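Local coordinates for protein uroporphyrinogen-III synthetase (Pseudomonas syringae pv. tomato, PDB 3RE1) that probably catalyses the cyclization of the linear tetrapyrrole hydroxymethylbilane to the macrocyclic uroporphyrinogen III, a step of porphyrin biosynthesis, at residues I146-E151 / V167-L172. Numbering follows the deposited sequence.
Sequences IMRGNE and VDYLPL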
loop_
_atom_site.group_PDB
_atom_site.type_symbol
_atom_site.label_atom_id
_atom_site.label_comp_id
_atom_site.label_asym_id
_atom_site.label_seq_id
_atom_site.Cartn_x
_atom_site.Cartn_y
_atom_site.Cartn_z
ATOM N N ILE A 146 11.786 -5.334 10.280
ATOM C CA ILE A 146 10.749 -4.665 9.480
ATOM C C ILE A 146 9.680 -5.690 9.183
ATOM O O ILE A 146 9.953 -6.770 8.595
ATOM C CB ILE A 146 11.322 -4.078 8.135
ATOM C CG1 ILE A 146 12.244 -2.905 8.450
ATOM C CG2 ILE A 146 10.207 -3.640 7.205
ATOM C CD1 ILE A 146 13.075 -2.385 7.272
ATOM N N MET A 147 8.467 -5.384 9.621
ATOM C CA MET A 147 7.347 -6.296 9.381
ATOM C C MET A 147 6.557 -5.768 8.191
ATOM O O MET A 147 6.137 -4.597 8.156
ATOM C CB MET A 147 6.503 -6.406 10.637
ATOM C CG MET A 147 7.232 -7.166 11.751
ATOM S SD MET A 147 6.277 -7.379 13.223
ATOM C CE MET A 147 7.578 -7.548 14.407
ATOM N N ARG A 148 6.385 -6.626 7.192
ATOM C CA ARG A 148 5.695 -6.217 5.998
ATOM C C ARG A 148 5.172 -7.403 5.200
ATOM O O ARG A 148 5.061 -8.520 5.723
ATOM C CB ARG A 148 6.631 -5.350 5.133
ATOM C CG ARG A 148 8.093 -5.676 5.243
ATOM C CD ARG A 148 8.579 -6.673 4.236
ATOM N NE ARG A 148 9.441 -6.034 3.235
ATOM C CZ ARG A 148 10.092 -6.693 2.279
ATOM N NH1 ARG A 148 9.997 -8.021 2.170
ATOM N NH2 ARG A 148 10.833 -6.030 1.420
ATOM N N GLY A 149 4.866 -7.132 3.924
ATOM C CA GLY A 149 4.376 -8.133 2.990
ATOM C C GLY A 149 5.438 -9.092 2.516
ATOM O O GLY A 149 6.561 -9.086 3.002
ATOM N N ASN A 150 5.064 -9.915 1.540
ATOM C CA ASN A 150 5.949 -10.911 0.964
ATOM C C ASN A 150 7.049 -10.245 0.158
ATOM O O ASN A 150 8.044 -10.875 -0.210
ATOM C CB ASN A 150 5.146 -11.837 0.062
ATOM C CG ASN A 150 5.832 -13.157 -0.147
ATOM O OD1 ASN A 150 5.515 -13.888 -1.085
ATOM N ND2 ASN A 150 6.780 -13.484 0.742
ATOM N N GLU A 151 6.858 -8.956 -0.104
ATOM C CA GLU A 151 7.794 -8.156 -0.887
ATOM C C GLU A 151 7.377 -6.701 -0.671
ATOM O O GLU A 151 6.236 -6.433 -0.280
ATOM C CB GLU A 151 7.686 -8.546 -2.375
ATOM C CG GLU A 151 6.227 -8.539 -2.916
ATOM C CD GLU A 151 6.081 -9.068 -4.358
ATOM O OE1 GLU A 151 4.946 -9.002 -4.910
ATOM O OE2 GLU A 151 7.099 -9.546 -4.932
ATOM N N VAL A 167 19.253 -4.869 9.009
ATOM C CA VAL A 167 17.822 -4.916 8.807
ATOM C C VAL A 167 17.405 -6.317 8.352
ATOM O O VAL A 167 17.996 -6.893 7.410
ATOM C CB VAL A 167 17.410 -3.944 7.742
ATOM C CG1 VAL A 167 15.888 -4.013 7.540
ATOM C CG2 VAL A 167 17.885 -2.525 8.075
ATOM N N ASP A 168 16.388 -6.860 9.024
ATOM C CA ASP A 168 15.802 -8.155 8.667
ATOM C C ASP A 168 14.305 -7.985 8.423
ATOM O O ASP A 168 13.678 -7.018 8.898
ATOM C CB ASP A 168 16.023 -9.162 9.791
ATOM C CG ASP A 168 17.464 -9.627 9.878
ATOM O OD1 ASP A 168 18.015 -9.995 8.822
ATOM O OD2 ASP A 168 18.047 -9.636 10.986
ATOM N N TYR A 169 13.715 -8.922 7.700
ATOM C CA TYR A 169 12.308 -8.811 7.369
ATOM C C TYR A 169 11.531 -9.915 8.001
ATOM O O TYR A 169 12.048 -10.998 8.231
ATOM C CB TYR A 169 12.081 -8.869 5.861
ATOM C CG TYR A 169 12.566 -7.638 5.099
ATOM C CD1 TYR A 169 12.106 -6.351 5.409
ATOM C CD2 TYR A 169 13.477 -7.769 4.045
ATOM C CE1 TYR A 169 12.548 -5.244 4.693
ATOM C CE2 TYR A 169 13.917 -6.669 3.325
ATOM C CZ TYR A 169 13.446 -5.418 3.648
ATOM O OH TYR A 169 13.881 -4.356 2.903
ATOM N N LEU A 170 10.267 -9.628 8.280
ATOM C CA LEU A 170 9.351 -10.606 8.833
ATOM C C LEU A 170 8.090 -10.479 7.999
ATOM O O LEU A 170 7.216 -9.670 8.302
ATOM C CB LEU A 170 9.070 -10.276 10.293
ATOM C CG LEU A 170 8.081 -11.200 11.002
ATOM C CD1 LEU A 170 8.694 -12.549 11.310
ATOM C CD2 LEU A 170 7.587 -10.528 12.244
ATOM N N PRO A 171 8.004 -11.235 6.905
ATOM C CA PRO A 171 6.830 -11.179 6.037
ATOM C C PRO A 171 5.590 -11.778 6.730
ATOM O O PRO A 171 5.511 -12.974 6.989
ATOM C CB PRO A 171 7.272 -11.995 4.833
ATOM C CG PRO A 171 8.179 -13.040 5.450
ATOM C CD PRO A 171 8.980 -12.233 6.423
ATOM N N LEU A 172 4.623 -10.935 7.031
ATOM C CA LEU A 172 3.393 -11.377 7.692
ATOM C C LEU A 172 2.225 -11.744 6.763
ATOM O O LEU A 172 1.188 -12.223 7.212
ATOM C CB LEU A 172 2.943 -10.282 8.639
ATOM C CG LEU A 172 3.989 -9.999 9.699
ATOM C CD1 LEU A 172 3.625 -8.735 10.481
ATOM C CD2 LEU A 172 4.106 -11.200 10.615
#
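Arg148 lays its guanidinium flat over one face of the Tyr169 ring, a cation-pi stack with CZ of Arg148 3.6 Å from the Tyr169 ring centroid and the two planes 13° apart. Bends at chi2 and chi3 (92° and 109°) turn the arginine chain back toward Tyr169, placing NE above the CD1–CE1 side of the ring and NH2 above CZ. On the opposite face of the guanidinium lies the backbone carbonyl carbon of Glu151, so the flat group is sandwiched. Glu154 ties the pair together at their tips, with a salt bridge to Arg148 NH2 and a hydrogen bond to Tyr169 OH. Ile146 lies alongside the same tyrosine, its CB 3.6 Å from Tyr169 CD1, and extends CD1 to CG1 of Val167. On the face that carries Met147 and Leu170 the contact is apolar: the extended chain of Met147 runs beside Leu170, with CG of Met147 3.4 Å from CD2 of Leu170, while Leu172 CD1 reaches Met147 CB. Helices 54-62 and 75-88 cover this side; helix 155-162 packs on Val167 and Tyr169. Between the faces runs a parallel ladder: Ile146 N donates to Asp168 O, Leu170 N to Ile146 O (2.9 Å) and Leu172 N to Arg148 O (2.8 Å), whereas the bond from Arg148 N to Leu170 O is weak at 3.3 Å. Strand 143-148, helix 155-162 and the adjacent parallel strand 166-176 make a beta-alpha-beta crossover within one of the two alpha/beta domains typical of uroporphyrinogen-III synthases.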